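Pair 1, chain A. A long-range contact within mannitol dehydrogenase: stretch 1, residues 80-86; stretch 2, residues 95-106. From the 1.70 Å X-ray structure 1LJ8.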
# COMPACT_ATOMS: atom_id res chain seq x y z
N ASP A 80 -23.65 -9.91 2.29
CA ASP A 80 -23.30 -11.22 2.85
C ASP A 80 -21.79 -11.45 2.68
O ASP A 80 -21.31 -12.58 2.55
CB ASP A 80 -24.10 -12.33 2.14
CG ASP A 80 -25.60 -12.16 2.30
OD1 ASP A 80 -26.06 -12.01 3.47
OD2 ASP A 80 -26.32 -12.17 1.26
N TYR A 81 -21.06 -10.35 2.70
CA TYR A 81 -19.60 -10.31 2.56
C TYR A 81 -19.07 -10.66 1.18
O TYR A 81 -17.86 -10.76 0.96
CB TYR A 81 -18.91 -11.10 3.68
CG TYR A 81 -18.97 -10.32 4.98
CD1 TYR A 81 -19.99 -10.52 5.90
CD2 TYR A 81 -18.07 -9.26 5.22
CE1 TYR A 81 -20.14 -9.66 7.02
CE2 TYR A 81 -18.22 -8.42 6.33
CZ TYR A 81 -19.26 -8.62 7.22
OH TYR A 81 -19.45 -7.73 8.28
N LEU A 82 -19.98 -10.73 0.20
CA LEU A 82 -19.56 -10.94 -1.19
C LEU A 82 -19.22 -9.54 -1.82
O LEU A 82 -19.77 -8.53 -1.41
CB LEU A 82 -20.72 -11.55 -2.02
CG LEU A 82 -21.21 -12.94 -1.59
CD1 LEU A 82 -22.46 -13.34 -2.40
CD2 LEU A 82 -20.11 -13.96 -1.78
N PHE A 83 -18.30 -9.49 -2.80
CA PHE A 83 -18.01 -8.23 -3.47
C PHE A 83 -17.52 -8.60 -4.86
O PHE A 83 -17.05 -9.73 -5.05
CB PHE A 83 -16.97 -7.37 -2.72
CG PHE A 83 -15.63 -8.02 -2.54
CD1 PHE A 83 -14.62 -7.83 -3.51
CD2 PHE A 83 -15.38 -8.83 -1.44
CE1 PHE A 83 -13.37 -8.47 -3.38
CE2 PHE A 83 -14.13 -9.48 -1.29
CZ PHE A 83 -13.11 -9.31 -2.27
N THR A 84 -17.63 -7.66 -5.78
CA THR A 84 -17.22 -7.90 -7.16
C THR A 84 -15.79 -7.42 -7.38
O THR A 84 -15.42 -6.28 -7.00
CB THR A 84 -18.12 -7.11 -8.16
OG1 THR A 84 -19.52 -7.29 -7.83
CG2 THR A 84 -17.90 -7.59 -9.59
N LEU A 85 -15.00 -8.27 -8.03
CA LEU A 85 -13.66 -7.91 -8.46
C LEU A 85 -13.87 -7.55 -9.94
O LEU A 85 -14.29 -8.40 -10.74
CB LEU A 85 -12.71 -9.07 -8.30
CG LEU A 85 -11.28 -8.64 -8.70
CD1 LEU A 85 -10.27 -9.14 -7.70
CD2 LEU A 85 -11.01 -9.18 -10.06
N TYR A 86 -13.59 -6.30 -10.31
CA TYR A 86 -13.85 -5.81 -11.67
C TYR A 86 -12.51 -5.41 -12.27
O TYR A 86 -11.99 -4.32 -11.98
CB TYR A 86 -14.80 -4.62 -11.54
CG TYR A 86 -15.32 -3.97 -12.82
CD1 TYR A 86 -15.29 -4.65 -14.03
CD2 TYR A 86 -15.88 -2.70 -12.78
CE1 TYR A 86 -15.84 -4.04 -15.23
CE2 TYR A 86 -16.43 -2.10 -13.94
CZ TYR A 86 -16.40 -2.79 -15.15
OH TYR A 86 -16.98 -2.23 -16.28
N GLU A 95 -11.87 -10.14 -16.49
CA GLU A 95 -13.10 -10.78 -16.06
C GLU A 95 -13.74 -9.95 -14.96
O GLU A 95 -13.12 -9.03 -14.43
CB GLU A 95 -12.86 -12.19 -15.52
CG GLU A 95 -11.80 -12.27 -14.44
CD GLU A 95 -11.65 -13.66 -13.79
OE1 GLU A 95 -12.18 -14.67 -14.32
OE2 GLU A 95 -10.98 -13.73 -12.73
N VAL A 96 -15.01 -10.26 -14.70
CA VAL A 96 -15.82 -9.66 -13.64
C VAL A 96 -16.17 -10.90 -12.83
O VAL A 96 -16.77 -11.85 -13.34
CB VAL A 96 -17.10 -9.02 -14.17
CG1 VAL A 96 -17.85 -8.34 -12.99
CG2 VAL A 96 -16.77 -8.03 -15.23
N ARG A 97 -15.81 -10.88 -11.55
CA ARG A 97 -15.95 -12.05 -10.72
C ARG A 97 -16.41 -11.71 -9.32
O ARG A 97 -15.92 -10.75 -8.74
CB ARG A 97 -14.57 -12.72 -10.63
CG ARG A 97 -14.46 -13.84 -9.60
CD ARG A 97 -13.01 -14.44 -9.61
NE ARG A 97 -12.75 -15.16 -10.86
CZ ARG A 97 -13.27 -16.35 -11.17
NH1 ARG A 97 -14.08 -17.00 -10.32
NH2 ARG A 97 -13.03 -16.89 -12.37
N VAL A 98 -17.35 -12.49 -8.80
CA VAL A 98 -17.79 -12.31 -7.42
C VAL A 98 -16.81 -13.10 -6.52
O VAL A 98 -16.57 -14.29 -6.75
CB VAL A 98 -19.23 -12.83 -7.23
CG1 VAL A 98 -19.54 -12.84 -5.72
CG2 VAL A 98 -20.20 -11.87 -7.97
N ILE A 99 -16.26 -12.44 -5.49
CA ILE A 99 -15.28 -13.05 -4.60
C ILE A 99 -15.98 -13.44 -3.30
O ILE A 99 -16.70 -12.62 -2.72
CB ILE A 99 -14.15 -12.03 -4.27
CG1 ILE A 99 -13.43 -11.62 -5.58
CG2 ILE A 99 -13.17 -12.63 -3.24
CD1 ILE A 99 -12.60 -12.80 -6.24
N GLY A 100 -15.75 -14.69 -2.85
CA GLY A 100 -16.39 -15.15 -1.62
C GLY A 100 -15.46 -15.55 -0.50
O GLY A 100 -15.89 -16.15 0.48
N SER A 101 -14.18 -15.17 -0.61
CA SER A 101 -13.20 -15.57 0.41
C SER A 101 -13.19 -14.78 1.72
O SER A 101 -12.50 -15.18 2.66
CB SER A 101 -11.81 -15.56 -0.23
OG SER A 101 -11.59 -14.26 -0.76
N ILE A 102 -13.94 -13.68 1.79
CA ILE A 102 -14.03 -12.92 3.05
C ILE A 102 -15.42 -13.30 3.59
O ILE A 102 -16.44 -13.14 2.89
CB ILE A 102 -13.95 -11.41 2.82
CG1 ILE A 102 -12.54 -11.05 2.30
CG2 ILE A 102 -14.25 -10.62 4.16
CD1 ILE A 102 -12.37 -9.54 1.97
N SER A 103 -15.44 -13.80 4.83
CA SER A 103 -16.70 -14.24 5.45
C SER A 103 -17.23 -13.35 6.58
O SER A 103 -18.37 -13.53 7.01
CB SER A 103 -16.56 -15.69 5.95
OG SER A 103 -15.45 -15.85 6.82
N ASP A 104 -16.44 -12.39 7.05
CA ASP A 104 -16.92 -11.49 8.11
C ASP A 104 -15.92 -10.36 8.20
O ASP A 104 -14.87 -10.40 7.56
CB ASP A 104 -16.92 -12.23 9.46
CG ASP A 104 -17.84 -11.58 10.51
OD1 ASP A 104 -17.92 -12.15 11.63
OD2 ASP A 104 -18.49 -10.53 10.23
N MSE A 105 -16.23 -9.35 9.03
CA MSE A 105 -15.31 -8.24 9.27
C MSE A 105 -15.71 -7.67 10.64
O MSE A 105 -16.88 -7.33 10.83
CB MSE A 105 -15.45 -7.17 8.20
CG MSE A 105 -14.51 -5.99 8.45
SE MSE A 105 -14.49 -4.82 6.96
CE MSE A 105 -13.48 -3.32 7.80
N LEU A 106 -14.76 -7.64 11.57
CA LEU A 106 -14.99 -7.12 12.93
C LEU A 106 -14.38 -5.73 13.04
O LEU A 106 -13.34 -5.45 12.40
CB LEU A 106 -14.36 -8.06 13.99
CG LEU A 106 -14.84 -9.53 13.96
CD1 LEU A 106 -14.24 -10.26 15.21
CD2 LEU A 106 -16.36 -9.64 13.92
O HOH W 1 -15.72 -12.33 -0.01

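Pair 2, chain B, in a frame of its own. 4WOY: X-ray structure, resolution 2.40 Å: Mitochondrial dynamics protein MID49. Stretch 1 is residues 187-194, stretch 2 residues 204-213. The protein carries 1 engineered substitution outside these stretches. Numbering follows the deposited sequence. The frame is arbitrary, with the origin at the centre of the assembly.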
# COMPACT_ATOMS: atom_id res chain seq x y z
N THR B 187 -16.27 7.92 -8.13
CA THR B 187 -15.62 8.76 -9.13
C THR B 187 -14.13 8.45 -9.38
O THR B 187 -13.58 8.83 -10.42
CB THR B 187 -15.76 10.22 -8.73
OG1 THR B 187 -14.85 10.51 -7.66
CG2 THR B 187 -17.18 10.48 -8.25
N ASP B 188 -13.46 7.80 -8.42
CA ASP B 188 -12.10 7.33 -8.63
C ASP B 188 -11.92 5.90 -8.10
O ASP B 188 -12.88 5.21 -7.71
CB ASP B 188 -11.05 8.29 -8.02
CG ASP B 188 -11.03 8.33 -6.48
OD1 ASP B 188 -11.30 7.31 -5.80
OD2 ASP B 188 -10.69 9.40 -5.92
N ASP B 189 -10.67 5.45 -8.09
CA ASP B 189 -10.37 4.08 -7.74
C ASP B 189 -9.85 3.87 -6.33
O ASP B 189 -9.21 2.86 -6.06
CB ASP B 189 -9.38 3.51 -8.76
CG ASP B 189 -10.02 3.31 -10.13
OD1 ASP B 189 -11.13 2.73 -10.19
OD2 ASP B 189 -9.44 3.78 -11.13
N ARG B 190 -10.11 4.80 -5.42
CA ARG B 190 -9.71 4.60 -4.02
C ARG B 190 -10.43 3.38 -3.42
O ARG B 190 -11.49 2.98 -3.91
CB ARG B 190 -9.99 5.85 -3.19
CG ARG B 190 -11.46 6.14 -2.99
CD ARG B 190 -11.65 7.44 -2.28
NE ARG B 190 -11.09 8.54 -3.04
CZ ARG B 190 -10.71 9.69 -2.50
NH1 ARG B 190 -10.83 9.87 -1.19
NH2 ARG B 190 -10.20 10.65 -3.26
N LEU B 191 -9.85 2.76 -2.41
CA LEU B 191 -10.42 1.53 -1.85
C LEU B 191 -10.53 1.62 -0.34
O LEU B 191 -9.94 2.49 0.30
CB LEU B 191 -9.56 0.30 -2.22
CG LEU B 191 -9.45 0.01 -3.74
CD1 LEU B 191 -8.41 -1.08 -4.04
CD2 LEU B 191 -10.82 -0.36 -4.35
N LEU B 192 -11.32 0.70 0.22
CA LEU B 192 -11.27 0.42 1.64
C LEU B 192 -10.71 -0.98 1.78
O LEU B 192 -11.15 -1.89 1.06
CB LEU B 192 -12.66 0.50 2.26
CG LEU B 192 -13.44 1.78 1.97
CD1 LEU B 192 -14.83 1.69 2.56
CD2 LEU B 192 -12.66 2.96 2.46
N LEU B 193 -9.75 -1.15 2.69
CA LEU B 193 -9.16 -2.46 2.91
C LEU B 193 -9.60 -3.04 4.24
O LEU B 193 -9.70 -2.32 5.23
CB LEU B 193 -7.64 -2.39 2.90
CG LEU B 193 -6.84 -1.49 1.95
CD1 LEU B 193 -5.48 -1.24 2.55
CD2 LEU B 193 -6.67 -2.18 0.63
N ALA B 194 -9.80 -4.34 4.27
CA ALA B 194 -9.91 -5.05 5.51
C ALA B 194 -8.50 -5.25 6.07
O ALA B 194 -7.87 -6.27 5.84
CB ALA B 194 -10.60 -6.40 5.29
N LEU B 204 -13.92 -1.26 11.63
CA LEU B 204 -13.73 -0.31 10.54
C LEU B 204 -12.73 -0.80 9.47
O LEU B 204 -11.82 -1.58 9.77
CB LEU B 204 -13.28 1.04 11.07
CG LEU B 204 -14.28 1.69 12.04
CD1 LEU B 204 -13.78 3.01 12.53
CD2 LEU B 204 -15.65 1.85 11.41
N TRP B 205 -12.94 -0.33 8.25
CA TRP B 205 -12.07 -0.59 7.10
C TRP B 205 -11.00 0.50 7.00
O TRP B 205 -11.20 1.61 7.49
CB TRP B 205 -12.90 -0.63 5.81
CG TRP B 205 -13.81 -1.79 5.83
CD1 TRP B 205 -14.85 -2.01 6.70
CD2 TRP B 205 -13.75 -2.93 4.98
NE1 TRP B 205 -15.43 -3.22 6.44
CE2 TRP B 205 -14.79 -3.81 5.39
CE3 TRP B 205 -12.93 -3.30 3.91
CZ2 TRP B 205 -15.02 -5.02 4.76
CZ3 TRP B 205 -13.16 -4.50 3.30
CH2 TRP B 205 -14.19 -5.35 3.72
N LEU B 206 -9.87 0.19 6.38
CA LEU B 206 -8.82 1.18 6.23
C LEU B 206 -8.88 1.82 4.82
O LEU B 206 -9.02 1.14 3.80
CB LEU B 206 -7.47 0.51 6.47
CG LEU B 206 -6.23 1.39 6.51
CD1 LEU B 206 -6.23 2.13 7.84
CD2 LEU B 206 -5.02 0.54 6.37
N GLN B 207 -8.80 3.13 4.77
CA GLN B 207 -8.82 3.79 3.47
C GLN B 207 -7.50 3.54 2.76
O GLN B 207 -6.43 3.69 3.33
CB GLN B 207 -9.02 5.29 3.61
CG GLN B 207 -9.01 6.01 2.28
CD GLN B 207 -9.12 7.51 2.42
OE1 GLN B 207 -8.31 8.15 3.11
NE2 GLN B 207 -10.14 8.09 1.80
N ASP B 208 -7.61 3.19 1.49
CA ASP B 208 -6.45 2.99 0.66
C ASP B 208 -6.45 3.99 -0.49
O ASP B 208 -7.26 3.87 -1.41
CB ASP B 208 -6.41 1.57 0.13
CG ASP B 208 -5.29 1.36 -0.87
OD1 ASP B 208 -4.19 1.91 -0.63
OD2 ASP B 208 -5.51 0.68 -1.90
N LEU B 209 -5.56 4.97 -0.42
CA LEU B 209 -5.46 5.99 -1.47
C LEU B 209 -4.43 5.64 -2.55
O LEU B 209 -4.22 6.42 -3.49
CB LEU B 209 -5.12 7.36 -0.87
CG LEU B 209 -6.22 7.94 0.03
CD1 LEU B 209 -5.84 9.30 0.64
CD2 LEU B 209 -7.56 7.99 -0.71
N TYR B 210 -3.81 4.47 -2.43
CA TYR B 210 -2.73 4.11 -3.34
C TYR B 210 -3.13 4.20 -4.85
O TYR B 210 -2.40 4.82 -5.62
CB TYR B 210 -2.19 2.71 -3.00
CG TYR B 210 -1.19 2.19 -4.02
CD1 TYR B 210 0.17 2.47 -3.89
CD2 TYR B 210 -1.62 1.46 -5.12
CE1 TYR B 210 1.08 2.02 -4.82
CE2 TYR B 210 -0.72 1.01 -6.05
CZ TYR B 210 0.63 1.29 -5.90
OH TYR B 210 1.51 0.85 -6.86
N PRO B 211 -4.28 3.63 -5.26
CA PRO B 211 -4.65 3.72 -6.69
C PRO B 211 -4.85 5.15 -7.19
O PRO B 211 -4.53 5.45 -8.34
CB PRO B 211 -5.97 2.94 -6.76
CG PRO B 211 -5.94 2.02 -5.59
CD PRO B 211 -5.27 2.82 -4.50
N VAL B 212 -5.40 6.01 -6.35
CA VAL B 212 -5.61 7.41 -6.72
C VAL B 212 -4.29 8.15 -6.87
O VAL B 212 -4.09 8.92 -7.81
CB VAL B 212 -6.47 8.14 -5.68
CG1 VAL B 212 -6.64 9.60 -6.06
CG2 VAL B 212 -7.82 7.46 -5.54
N GLU B 213 -3.39 7.91 -5.91
CA GLU B 213 -2.07 8.54 -5.86
C GLU B 213 -1.21 8.15 -7.05
O GLU B 213 -0.57 9.00 -7.66
CB GLU B 213 -1.34 8.19 -4.55
CG GLU B 213 -2.03 8.73 -3.31
CD GLU B 213 -1.52 8.12 -2.01
OE1 GLU B 213 -0.97 6.99 -2.03
OE2 GLU B 213 -1.70 8.75 -0.96

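Two antiparallel strands followed by a turn form a frame that can be filled in more than one way. In pair 1, from mannitol dehydrogenase, and pair 2, from MID49, fourteen central residues superpose with an RMSD of 0.9 Å over N, CA and C. The strands run antiparallel with a marked twist, their directions 148° apart in pair 1 and 141° in pair 2. Hydrogen-bonded rungs coincide: F83(A) with I99(A) matches L191(B) with D208(B), and L85(A) with R97(A) matches L193(B) with L206(B). I99(A) N donates to F83(A) O at 2.9 Å, as D208(B) N does to L191(B) O at 2.7 Å. Because these bonds join backbone atoms, the register can persist while the side chains change.

The face carrying these rungs shows the clearest exchange. In pair 1, F83(A), L85(A) and I99(A) form an apolar patch on it, beside R97(A): I99(A) CB lies over the F83(A) ring, 3.9 Å from its centroid, while I99(A) CG1 packs 3.8 Å from L85(A) CB. At the matching position, D208(B) still offers carbon to its neighbour, with its CB 3.6 Å from L193(B) CG, but its carboxylate serves the following helix: OD1 caps it by accepting from Y210(B) N at 3.2 Å. An aliphatic side chain and an acid thus share a site, the acid using its methylene for packing and its oxygen for the cap.

At the matched Y86(A)/A194(B) and V96(A)/W205(B) positions, the aromatic changes strand. Y86(A) and V96(A), which share a face in pair 1, meet through CD1 and CG2 at 3.9 Å; in pair 2 the ring comes from the second stretch. A194(B) CB sits over the face of the indole, 4.2 Å from the centroid of its six-membered ring.

The backbones stay together through I102(A) and P211(B), although secondary structure already differs there: I102(A) begins a strand, while P211(B) lies in a helix. In pair 1 a water O lies 2.8 Å from Y81(A) O and 2.9 Å from I99(A) O, each within donating reach, and accepts from I102(A) N at 2.9 Å. Y81(A) reaches across the later strand, its ring covered on one face by D104(A), whose CA is 3.6 Å from the ring centroid. In pair 2, P211(B) places its CB 3.3 Å from D189(B) O, and V212(B) CG2 approaches R190(B) CB at 3.6 Å. The R190(B) guanidinium is held by a salt bridge, NH2 to D188(B) OD2 at 3.0 Å, with L209(B) CD2 over one of its faces. The same backbone thus accepts I99(A) packed against the F83(A) ring in one case and D208(B) capping a helix in the other.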